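Local coordinates for hypothetical protein (Uncultured marine organism, PDB 2OD6) that is of unknown function but is a dimeric protein of ferredoxin-like fold that holds a 10-oxohexadecanoic acid molecule in a pocket between its sheet and helices, at residues 9-15 with 59-65; 24-29 with 46-50; 38-44 with 75-80. One frame throughout, in Å; residues are numbered along the deposited sequence.

Contact 1 of 3, residues 9-15 with 59-65; sequences SFTTADF and FRVVMTY. With OHA (10-oxohexadecanoic acid), chain E.
Asp14 and Arg60 lie side by side on one face of an antiparallel strand pair and point the same way. Their carboxylate and guanidinium planes are turned 42° apart. Asp14 OD1 takes a 2.8 Å salt-bridge hydrogen bond from Arg60 NE on its syn side. Asp14 OD2 adds only weak bonds, from Arg60 NE and NH2. The Arg60 chain leaves with CG anti to the backbone N (chi1 -178°) and bends at chi3, which brings NE back to the carboxylate. Its CG and CD pack on Thr12 CG2, at 3.5 Å. With an alanine in place of Arg60, the Asp14 carboxylate would probably lose its positive mate and the Thr12 methyl some of its cover.

Paired backbone bonds such as those between Thr11 and Met63 hold the strands together as neighbours in the four-stranded ferredoxin-like sheet. The opposite face carries Ser9, Thr11, Ala13, Met63 and Tyr65. Met63 bends at chi3 (-73°), and its CE methyl sits 3.7 Å from Thr11 CG2. Thr11 OG1 is bonded to Thr101 on the next strand. The Tyr65 ring turns one face to ligand atom C15, while its OH donates to the keto oxygen O1 at 3.2 Å. Ser9 OG donates to carboxyl oxygen O2 at 2.8 Å.

The chemistry thus divides by face: a charged pair on one side, hydroxyls and apolar surface for an oxo fatty acid on the other.

Contact 2 of 3, residues 24-29 with 46-50; sequences FIDAVE and KFSMN
Met49 reaches from strand 46-50 into the side of helix 24-29 and makes most of this contact. With chi1 at 177° the chain extends from the strand toward the helix. A bend at chi3 (53°) then turns the CE methyl along the helix surface. The selenium lies 4.0 Å from Ile25 CG1, and the two side chains pass at a slant. Val28 and Met49 meet tip to tip, with Val28 CG1 3.9 Å from Met49 CE. These three residues are the close part of the contact, and all are buried.

The packing thins out around them. Val28 CG1 comes only to 4.2 Å from Phe47 CZ. The Phe24 ring approaches Met49 with its CE2 at 4.4 Å from the selenium. That ring is covered on one face by Val28 CG2 from its own helix. At the partly exposed edge, the aliphatic CG of Glu29 just grazes Met49 CE at 4.4 Å. The contact is wholly apolar, and the segment axes stay 11.1 Å apart, with side chains filling the interval.

Met108 of the second subunit packs on Val28, Glu29 and Met49. Ser48, Met49 and Asn50 pair with an antiparallel strand of that subunit, and the sheet continues across the dimer interface. Within the chain, Phe47 meets Trp35 and Tyr65 edge-to-face. Helix 18-40 covers strand 44-52, an outermost strand of its own chain's sheet, which lies between strand 59-67 and the strand of the second subunit.

Contact 3 of 3, residues 38-44 with 75-80; sequences EMKSRGL and ANIAYL. With OHA (10-oxohexadecanoic acid), chain E.
Met39 and Asn76 bring the two backbones closest, with CA atoms 5.9 Å apart. Segment 75-80 is helical throughout. Segment 38-44 is a helix end with its turn, and enters strand 44-52 at Leu44. Met39 O accepts from Arg42 N and Leu44 N, which reach it from opposite faces of its carbonyl plane. Gly43 has positive phi (102°), which would strain a side chain against the carbonyl oxygen before it.

Tyr79 lies across this helix end. A chi1 of 163° carries the ring over Glu38, and one face receives Glu38 CB, 3.3 Å from Tyr79 CZ. The Arg42 guanidinium sets a face over Tyr79 CD1 at 3.7 Å, with the two planes 29° apart. Arg42 NH1 bonds to Glu38 O. Arg42 NH1 also forms a 2.7 Å salt bridge with Glu38 OE1, on the anti lone pair of that oxygen. The two bonds hold the guanidinium beside the ring.

Asn76 ND2 is held mainly by Ser72 O, with a weak bond to Met39 O. Deeper in, Met39 CE packs on Leu80 CD1 at 3.7 Å. Leu80 CD1 also touches OHA C13, and Ile77 CD1 lies 3.5 Å from OHA C16.

Leu44 N to Met39 O and Gly43 N to Lys40 O make a Schellman motif, with Gly43 as C-prime residue, ending helix 18-40. Helix 70-85 packs on it and lines the fatty-acid pocket.

From the N terminus, strand 7-15 leads into helix 18-40, then strands 44-52 and 59-67, and helix 70-85. Contact 1 closes the longest loop, pairing the first strand with 59-67. Contact 2 is nested inside that loop and sets the first helix on strand 44-52. Contact 3 crosses both: it starts within their loops and closes later, on helix 70-85. Contacts 1 and 2 meet through Phe15 with Phe24 and Thr64 with Ser48. Contacts 1 and 3 meet where Tyr65 packs on Met39 and Leu44. Together they join the sheet to helices 18-40 and 70-85, and contacts 1 and 3 both touch the bound oxo fatty acid.

Contact 1 of 3, residues 9-15 with 59-65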
loop_
_atom_site.group_PDB
_atom_site.type_symbol
_atom_site.label_atom_id
_atom_site.label_comp_id
_atom_site.label_asym_id
_atom_site.label_seq_id
_atom_site.Cartn_x
_atom_site.Cartn_y
_atom_site.Cartn_z
ATOM N N SER A 9 2.567 -6.447 2.526
ATOM C CA SER A 9 3.846 -5.862 2.174
ATOM C C SER A 9 3.622 -4.888 1.025
ATOM O O SER A 9 2.787 -5.166 0.150
ATOM C CB SER A 9 4.787 -6.944 1.762
ATOM O OG SER A 9 5.027 -7.833 2.815
ATOM N N PHE A 10 4.344 -3.765 1.047
ATOM C CA PHE A 10 4.299 -2.762 -0.012
ATOM C C PHE A 10 5.667 -2.605 -0.500
ATOM O O PHE A 10 6.522 -2.164 0.254
ATOM C CB PHE A 10 3.826 -1.403 0.514
ATOM C CG PHE A 10 2.515 -1.455 1.215
ATOM C CD1 PHE A 10 1.324 -1.382 0.515
ATOM C CD2 PHE A 10 2.467 -1.611 2.584
ATOM C CE1 PHE A 10 0.108 -1.441 1.176
ATOM C CE2 PHE A 10 1.251 -1.670 3.249
ATOM C CZ PHE A 10 0.071 -1.595 2.549
ATOM N N THR A 11 5.914 -3.043 -1.719
ATOM C CA THR A 11 7.279 -2.872 -2.287
ATOM C C THR A 11 7.212 -1.694 -3.221
ATOM O O THR A 11 6.370 -1.689 -4.163
ATOM C CB THR A 11 7.660 -4.159 -3.019
ATOM O OG1 THR A 11 7.704 -5.236 -2.076
ATOM C CG2 THR A 11 8.996 -4.047 -3.715
ATOM N N THR A 12 8.157 -0.767 -3.064
ATOM C CA THR A 12 8.284 0.365 -3.958
ATOM C C THR A 12 9.487 0.089 -4.814
ATOM O O THR A 12 10.588 -0.236 -4.312
ATOM C CB THR A 12 8.399 1.751 -3.220
ATOM O OG1 THR A 12 7.205 1.958 -2.448
ATOM C CG2 THR A 12 8.582 2.903 -4.232
ATOM N N ALA A 13 9.250 0.170 -6.113
ATOM C CA ALA A 13 10.242 -0.061 -7.127
ATOM C C ALA A 13 10.512 1.215 -7.946
ATOM O O ALA A 13 9.609 1.734 -8.593
ATOM C CB ALA A 13 9.722 -1.165 -7.989
ATOM N N ASP A 14 11.756 1.695 -7.976
ATOM C CA ASP A 14 12.101 2.897 -8.701
ATOM C C ASP A 14 13.058 2.591 -9.796
ATOM O O ASP A 14 13.970 1.828 -9.568
ATOM C CB ASP A 14 12.895 3.847 -7.822
ATOM C CG ASP A 14 12.059 4.913 -7.245
ATOM O OD1 ASP A 14 11.248 4.560 -6.371
ATOM O OD2 ASP A 14 12.213 6.076 -7.682
ATOM N N PHE A 15 12.902 3.281 -10.927
ATOM C CA PHE A 15 13.628 2.996 -12.134
ATOM C C PHE A 15 14.176 4.280 -12.604
ATOM O O PHE A 15 13.732 5.364 -12.211
ATOM C CB PHE A 15 12.724 2.405 -13.203
ATOM C CG PHE A 15 11.991 1.206 -12.746
ATOM C CD1 PHE A 15 10.806 1.346 -12.145
ATOM C CD2 PHE A 15 12.544 -0.067 -12.830
ATOM C CE1 PHE A 15 10.136 0.271 -11.693
ATOM C CE2 PHE A 15 11.842 -1.180 -12.360
ATOM C CZ PHE A 15 10.668 -0.988 -11.781
ATOM N N PHE A 59 9.959 7.383 -11.838
ATOM C CA PHE A 59 9.381 6.213 -12.446
ATOM C C PHE A 59 9.175 5.154 -11.402
ATOM O O PHE A 59 10.105 4.490 -11.020
ATOM C CB PHE A 59 10.319 5.799 -13.572
ATOM C CG PHE A 59 10.552 6.881 -14.506
ATOM C CD1 PHE A 59 9.590 7.251 -15.400
ATOM C CD2 PHE A 59 11.678 7.641 -14.387
ATOM C CE1 PHE A 59 9.783 8.356 -16.248
ATOM C CE2 PHE A 59 11.913 8.756 -15.238
ATOM C CZ PHE A 59 10.954 9.103 -16.187
ATOM N N ARG A 60 7.938 4.887 -10.963
ATOM C CA ARG A 60 7.832 4.223 -9.713
ATOM C C ARG A 60 6.493 3.509 -9.623
ATOM O O ARG A 60 5.498 4.043 -9.992
ATOM C CB ARG A 60 8.014 5.273 -8.571
ATOM C CG ARG A 60 7.972 4.752 -7.128
ATOM C CD ARG A 60 8.126 5.903 -6.058
ATOM N NE ARG A 60 9.422 6.639 -6.157
ATOM C CZ ARG A 60 9.647 7.822 -5.608
ATOM N NH1 ARG A 60 8.763 8.409 -4.858
ATOM N NH2 ARG A 60 10.831 8.408 -5.784
ATOM N N VAL A 61 6.570 2.291 -9.158
ATOM C CA VAL A 61 5.343 1.494 -8.890
ATOM C C VAL A 61 5.370 1.086 -7.473
ATOM O O VAL A 61 6.398 0.852 -6.894
ATOM C CB VAL A 61 5.252 0.286 -9.833
ATOM C CG1 VAL A 61 5.145 0.807 -11.310
ATOM C CG2 VAL A 61 6.430 -0.683 -9.670
ATOM N N VAL A 62 4.183 0.951 -6.884
ATOM C CA VAL A 62 4.065 0.276 -5.624
ATOM C C VAL A 62 3.320 -1.036 -5.867
ATOM O O VAL A 62 2.232 -1.056 -6.429
ATOM C CB VAL A 62 3.301 1.136 -4.545
ATOM C CG1 VAL A 62 3.051 0.329 -3.231
ATOM C CG2 VAL A 62 4.103 2.400 -4.247
HETATM N N MSE A 63 3.921 -2.121 -5.383
HETATM C CA MSE A 63 3.374 -3.446 -5.437
HETATM C C MSE A 63 2.820 -3.878 -4.066
HETATM O O MSE A 63 3.508 -3.768 -3.026
HETATM C CB MSE A 63 4.472 -4.364 -5.944
HETATM C CG MSE A 63 4.851 -4.021 -7.386
HETATM SE SE MSE A 63 6.136 -5.359 -7.996
HETATM C CE MSE A 63 7.662 -4.841 -7.038
ATOM N N THR A 64 1.586 -4.338 -4.012
ATOM C CA THR A 64 1.055 -4.703 -2.762
ATOM C C THR A 64 0.836 -6.220 -2.786
ATOM O O THR A 64 0.340 -6.749 -3.764
ATOM C CB THR A 64 -0.277 -3.967 -2.445
ATOM O OG1 THR A 64 -1.283 -4.498 -3.296
ATOM C CG2 THR A 64 -0.150 -2.454 -2.665
ATOM N N TYR A 65 1.242 -6.896 -1.708
ATOM C CA TYR A 65 1.005 -8.316 -1.501
ATOM C C TYR A 65 0.126 -8.480 -0.272
ATOM O O TYR A 65 0.538 -8.134 0.826
ATOM C CB TYR A 65 2.337 -8.994 -1.257
ATOM C CG TYR A 65 3.260 -8.876 -2.392
ATOM C CD1 TYR A 65 4.084 -7.756 -2.498
ATOM C CD2 TYR A 65 3.318 -9.840 -3.391
ATOM C CE1 TYR A 65 4.983 -7.591 -3.571
ATOM C CE2 TYR A 65 4.238 -9.684 -4.488
ATOM C CZ TYR A 65 5.036 -8.562 -4.543
ATOM O OH TYR A 65 5.886 -8.418 -5.579
HETATM O O2 OHA E . 5.858 -9.733 0.945
HETATM C C16 OHA E . 6.923 -9.413 0.423
HETATM O O3 OHA E . 7.771 -8.791 1.211
HETATM C C15 OHA E . 7.294 -9.739 -1.016
HETATM C C14 OHA E . 8.410 -8.822 -1.553
HETATM C C13 OHA E . 9.033 -9.252 -2.904
HETATM C C12 OHA E . 9.016 -8.165 -3.999
HETATM C C11 OHA E . 10.044 -8.370 -5.145
HETATM C C10 OHA E . 9.512 -8.178 -6.580
HETATM C C9 OHA E . 8.774 -9.446 -7.066
HETATM C C8 OHA E . 7.834 -9.283 -8.284
HETATM C C7 OHA E . 6.984 -10.544 -8.493
HETATM O O1 OHA E . 5.917 -10.688 -7.900
HETATM C C6 OHA E . 7.397 -11.678 -9.404
HETATM C C5 OHA E . 8.660 -11.389 -10.214
HETATM C C4 OHA E . 8.943 -12.546 -11.190
HETATM C C3 OHA E . 10.096 -12.311 -12.187
HETATM C C2 OHA E . 9.996 -11.040 -13.041
HETATM C C1 OHA E . 11.164 -10.107 -12.752
HETATM O O HOH W 1 12.427 7.181 -10.667
#

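Contact 2 of 3, residues 24-29 with 46-50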
loop_
_atom_site.group_PDB
_atom_site.type_symbol
_atom_site.label_atom_id
_atom_site.label_comp_id
_atom_site.label_asym_id
_atom_site.label_seq_id
_atom_site.Cartn_x
_atom_site.Cartn_y
_atom_site.Cartn_z
ATOM N N PHE A 24 9.953 -3.701 -16.733
ATOM C CA PHE A 24 9.600 -4.367 -15.496
ATOM C C PHE A 24 8.157 -4.706 -15.419
ATOM O O PHE A 24 7.835 -5.856 -15.068
ATOM C CB PHE A 24 9.985 -3.477 -14.297
ATOM C CG PHE A 24 9.796 -4.133 -12.995
ATOM C CD1 PHE A 24 10.763 -5.001 -12.497
ATOM C CD2 PHE A 24 8.629 -3.892 -12.243
ATOM C CE1 PHE A 24 10.563 -5.639 -11.277
ATOM C CE2 PHE A 24 8.437 -4.508 -11.035
ATOM C CZ PHE A 24 9.375 -5.408 -10.564
ATOM N N ILE A 25 7.275 -3.742 -15.690
ATOM C CA ILE A 25 5.788 -4.056 -15.652
ATOM C C ILE A 25 5.455 -5.232 -16.571
ATOM O O ILE A 25 4.625 -6.099 -16.229
ATOM C CB ILE A 25 4.905 -2.815 -16.040
ATOM C CG1 ILE A 25 4.738 -1.846 -14.868
ATOM C CG2 ILE A 25 3.566 -3.153 -16.467
ATOM C CD1 ILE A 25 5.483 -0.603 -15.034
ATOM N N ASP A 26 6.028 -5.216 -17.767
ATOM C CA ASP A 26 5.787 -6.248 -18.762
ATOM C C ASP A 26 6.275 -7.620 -18.261
ATOM O O ASP A 26 5.527 -8.624 -18.322
ATOM C CB ASP A 26 6.441 -5.826 -20.075
ATOM C CG ASP A 26 6.011 -6.708 -21.265
ATOM O OD1 ASP A 26 4.790 -6.929 -21.449
ATOM O OD2 ASP A 26 6.910 -7.206 -21.945
ATOM N N ALA A 27 7.493 -7.649 -17.701
ATOM C CA ALA A 27 8.056 -8.883 -17.117
ATOM C C ALA A 27 7.129 -9.445 -16.060
ATOM O O ALA A 27 6.820 -10.653 -16.031
ATOM C CB ALA A 27 9.473 -8.627 -16.562
ATOM N N VAL A 28 6.616 -8.573 -15.190
ATOM C CA VAL A 28 5.813 -9.011 -14.071
ATOM C C VAL A 28 4.481 -9.527 -14.621
ATOM O O VAL A 28 3.927 -10.563 -14.172
ATOM C CB VAL A 28 5.602 -7.829 -13.024
ATOM C CG1 VAL A 28 4.492 -8.170 -11.993
ATOM C CG2 VAL A 28 6.953 -7.410 -12.369
ATOM N N GLU A 29 3.935 -8.807 -15.597
ATOM C CA GLU A 29 2.671 -9.239 -16.229
ATOM C C GLU A 29 2.844 -10.569 -16.978
ATOM O O GLU A 29 2.024 -11.475 -16.878
ATOM C CB GLU A 29 2.174 -8.170 -17.192
ATOM C CG GLU A 29 1.643 -6.919 -16.503
ATOM C CD GLU A 29 1.345 -5.764 -17.474
ATOM O OE1 GLU A 29 1.971 -5.709 -18.568
ATOM O OE2 GLU A 29 0.489 -4.910 -17.123
ATOM N N LYS A 46 -4.214 -11.320 -2.627
ATOM C CA LYS A 46 -4.299 -10.358 -3.702
ATOM C C LYS A 46 -2.939 -9.754 -3.948
ATOM O O LYS A 46 -2.130 -9.564 -3.000
ATOM C CB LYS A 46 -5.318 -9.248 -3.370
ATOM C CG LYS A 46 -5.593 -8.267 -4.493
ATOM C CD LYS A 46 -6.569 -7.156 -4.064
ATOM C CE LYS A 46 -6.329 -5.846 -4.854
ATOM N NZ LYS A 46 -7.369 -4.864 -4.509
ATOM N N PHE A 47 -2.678 -9.468 -5.232
ATOM C CA PHE A 47 -1.518 -8.665 -5.646
ATOM C C PHE A 47 -1.983 -7.435 -6.465
ATOM O O PHE A 47 -2.972 -7.516 -7.183
ATOM C CB PHE A 47 -0.590 -9.500 -6.506
ATOM C CG PHE A 47 0.489 -8.706 -7.181
ATOM C CD1 PHE A 47 1.681 -8.489 -6.547
ATOM C CD2 PHE A 47 0.314 -8.202 -8.486
ATOM C CE1 PHE A 47 2.686 -7.762 -7.161
ATOM C CE2 PHE A 47 1.319 -7.473 -9.114
ATOM C CZ PHE A 47 2.512 -7.273 -8.455
ATOM N N SER A 48 -1.251 -6.309 -6.372
ATOM C CA SER A 48 -1.524 -5.135 -7.250
ATOM C C SER A 48 -0.268 -4.428 -7.533
ATOM O O SER A 48 0.624 -4.508 -6.718
ATOM C CB SER A 48 -2.612 -4.196 -6.689
ATOM O OG SER A 48 -2.177 -3.418 -5.588
HETATM N N MSE A 49 -0.182 -3.825 -8.725
HETATM C CA MSE A 49 0.937 -2.944 -9.102
HETATM C C MSE A 49 0.316 -1.584 -9.414
HETATM O O MSE A 49 -0.686 -1.505 -10.097
HETATM C CB MSE A 49 1.765 -3.533 -10.268
HETATM C CG MSE A 49 2.871 -2.703 -10.791
HETATM SE SE MSE A 49 4.082 -4.018 -11.606
HETATM C CE MSE A 49 2.655 -4.871 -12.765
ATOM N N ASN A 50 0.970 -0.497 -8.968
ATOM C CA ASN A 50 0.316 0.838 -8.958
ATOM C C ASN A 50 1.300 1.822 -9.384
ATOM O O ASN A 50 2.357 1.787 -8.811
ATOM C CB ASN A 50 -0.164 1.154 -7.528
ATOM C CG ASN A 50 -1.085 0.090 -6.964
ATOM O OD1 ASN A 50 -2.294 0.153 -7.172
ATOM N ND2 ASN A 50 -0.509 -0.912 -6.197
#

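Contact 3 of 3, residues 38-44 with 75-80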
loop_
_atom_site.group_PDB
_atom_site.type_symbol
_atom_site.label_atom_id
_atom_site.label_comp_id
_atom_site.label_asym_id
_atom_site.label_seq_id
_atom_site.Cartn_x
_atom_site.Cartn_y
_atom_site.Cartn_z
ATOM N N GLU A 38 1.391 -19.769 -7.712
ATOM C CA GLU A 38 2.228 -20.304 -6.637
ATOM C C GLU A 38 2.005 -19.585 -5.329
ATOM O O GLU A 38 1.885 -20.216 -4.277
ATOM C CB GLU A 38 3.702 -20.245 -7.026
ATOM C CG GLU A 38 4.050 -21.170 -8.153
ATOM C CD GLU A 38 3.979 -22.653 -7.795
ATOM O OE1 GLU A 38 3.891 -23.016 -6.607
ATOM O OE2 GLU A 38 4.035 -23.467 -8.725
HETATM N N MSE A 39 1.945 -18.262 -5.396
HETATM C CA MSE A 39 1.753 -17.441 -4.196
HETATM C C MSE A 39 0.357 -17.598 -3.569
HETATM O O MSE A 39 0.210 -17.654 -2.343
HETATM C CB MSE A 39 2.053 -15.958 -4.510
HETATM C CG MSE A 39 3.469 -15.719 -4.835
HETATM SE SE MSE A 39 3.971 -13.843 -4.994
HETATM C CE MSE A 39 4.316 -13.321 -3.107
ATOM N N LYS A 40 -0.664 -17.698 -4.403
ATOM C CA LYS A 40 -1.995 -17.876 -3.898
ATOM C C LYS A 40 -2.150 -19.223 -3.263
ATOM O O LYS A 40 -2.854 -19.342 -2.256
ATOM C CB LYS A 40 -3.047 -17.664 -4.979
ATOM C CG LYS A 40 -3.156 -16.219 -5.421
ATOM C CD LYS A 40 -4.479 -15.981 -6.100
ATOM C CE LYS A 40 -4.690 -14.494 -6.358
ATOM N NZ LYS A 40 -5.853 -14.345 -7.281
ATOM N N SER A 41 -1.478 -20.249 -3.805
ATOM C CA SER A 41 -1.544 -21.584 -3.203
ATOM C C SER A 41 -0.878 -21.584 -1.831
ATOM O O SER A 41 -1.073 -22.520 -1.063
ATOM C CB SER A 41 -0.869 -22.632 -4.087
ATOM O OG SER A 41 0.550 -22.490 -4.019
ATOM N N ARG A 42 -0.073 -20.556 -1.553
ATOM C CA ARG A 42 0.584 -20.365 -0.258
ATOM C C ARG A 42 -0.059 -19.311 0.613
ATOM O O ARG A 42 0.491 -18.955 1.666
ATOM C CB ARG A 42 2.049 -20.027 -0.495
ATOM C CG ARG A 42 2.806 -21.167 -1.094
ATOM C CD ARG A 42 4.177 -20.726 -1.536
ATOM N NE ARG A 42 4.986 -21.873 -1.891
ATOM C CZ ARG A 42 4.928 -22.525 -3.051
ATOM N NH1 ARG A 42 4.095 -22.157 -4.009
ATOM N NH2 ARG A 42 5.707 -23.576 -3.240
ATOM N N GLY A 43 -1.204 -18.786 0.177
ATOM C CA GLY A 43 -1.979 -17.831 0.997
ATOM C C GLY A 43 -1.902 -16.349 0.669
ATOM O O GLY A 43 -2.357 -15.534 1.457
ATOM N N LEU A 44 -1.328 -15.996 -0.471
ATOM C CA LEU A 44 -1.510 -14.674 -1.070
ATOM C C LEU A 44 -2.981 -14.505 -1.397
ATOM O O LEU A 44 -3.573 -15.340 -2.075
ATOM C CB LEU A 44 -0.691 -14.503 -2.364
ATOM C CG LEU A 44 -0.669 -13.089 -3.003
ATOM C CD1 LEU A 44 0.145 -12.100 -2.210
ATOM C CD2 LEU A 44 -0.138 -13.180 -4.411
ATOM N N ALA A 75 5.568 -18.323 4.113
ATOM C CA ALA A 75 5.622 -19.341 3.066
ATOM C C ALA A 75 5.867 -18.699 1.718
ATOM O O ALA A 75 6.506 -19.271 0.850
ATOM C CB ALA A 75 4.329 -20.140 3.021
ATOM N N ASN A 76 5.329 -17.511 1.537
ATOM C CA ASN A 76 5.510 -16.776 0.296
ATOM C C ASN A 76 6.909 -16.187 0.101
ATOM O O ASN A 76 7.460 -16.282 -0.997
ATOM C CB ASN A 76 4.405 -15.721 0.162
ATOM C CG ASN A 76 3.158 -16.294 -0.487
ATOM O OD1 ASN A 76 3.197 -16.653 -1.647
ATOM N ND2 ASN A 76 2.077 -16.424 0.266
ATOM N N ILE A 77 7.496 -15.610 1.157
ATOM C CA ILE A 77 8.916 -15.218 1.164
ATOM C C ILE A 77 9.850 -16.399 0.900
ATOM O O ILE A 77 10.847 -16.284 0.192
ATOM C CB ILE A 77 9.296 -14.583 2.535
ATOM C CG1 ILE A 77 8.534 -13.281 2.748
ATOM C CG2 ILE A 77 10.799 -14.399 2.662
ATOM C CD1 ILE A 77 8.243 -12.487 1.497
ATOM N N ALA A 78 9.529 -17.537 1.495
ATOM C CA ALA A 78 10.268 -18.760 1.270
ATOM C C ALA A 78 10.238 -19.139 -0.203
ATOM O O ALA A 78 11.268 -19.437 -0.800
ATOM C CB ALA A 78 9.689 -19.878 2.121
ATOM N N TYR A 79 9.045 -19.120 -0.783
ATOM C CA TYR A 79 8.852 -19.437 -2.187
ATOM C C TYR A 79 9.635 -18.462 -3.053
ATOM O O TYR A 79 10.277 -18.866 -4.007
ATOM C CB TYR A 79 7.359 -19.378 -2.568
ATOM C CG TYR A 79 7.134 -19.294 -4.048
ATOM C CD1 TYR A 79 7.334 -20.408 -4.857
ATOM C CD2 TYR A 79 6.757 -18.102 -4.653
ATOM C CE1 TYR A 79 7.148 -20.336 -6.236
ATOM C CE2 TYR A 79 6.575 -18.013 -6.063
ATOM C CZ TYR A 79 6.769 -19.130 -6.829
ATOM O OH TYR A 79 6.594 -19.073 -8.195
ATOM N N LEU A 80 9.562 -17.174 -2.747
ATOM C CA LEU A 80 10.211 -16.201 -3.611
ATOM C C LEU A 80 11.727 -16.308 -3.522
ATOM O O LEU A 80 12.386 -16.300 -4.548
ATOM C CB LEU A 80 9.724 -14.782 -3.347
ATOM C CG LEU A 80 8.291 -14.375 -3.763
ATOM C CD1 LEU A 80 7.996 -12.963 -3.243
ATOM C CD2 LEU A 80 8.062 -14.427 -5.270
HETATM O O2 OHA E . 5.858 -9.733 0.945
HETATM C C16 OHA E . 6.923 -9.413 0.423
HETATM O O3 OHA E . 7.771 -8.791 1.211
HETATM C C15 OHA E . 7.294 -9.739 -1.016
HETATM C C14 OHA E . 8.410 -8.822 -1.553
HETATM C C13 OHA E . 9.033 -9.252 -2.904
HETATM C C12 OHA E . 9.016 -8.165 -3.999
HETATM C C11 OHA E . 10.044 -8.370 -5.145
HETATM C C10 OHA E . 9.512 -8.178 -6.580
HETATM C C9 OHA E . 8.774 -9.446 -7.066
HETATM C C8 OHA E . 7.834 -9.283 -8.284
HETATM C C7 OHA E . 6.984 -10.544 -8.493
HETATM O O1 OHA E . 5.917 -10.688 -7.900
HETATM C C6 OHA E . 7.397 -11.678 -9.404
HETATM C C5 OHA E . 8.660 -11.389 -10.214
HETATM C C4 OHA E . 8.943 -12.546 -11.190
HETATM C C3 OHA E . 10.096 -12.311 -12.187
HETATM C C2 OHA E . 9.996 -11.040 -13.041
HETATM C C1 OHA E . 11.164 -10.107 -12.752
HETATM O O HOH W 2 7.167 -21.866 0.566
#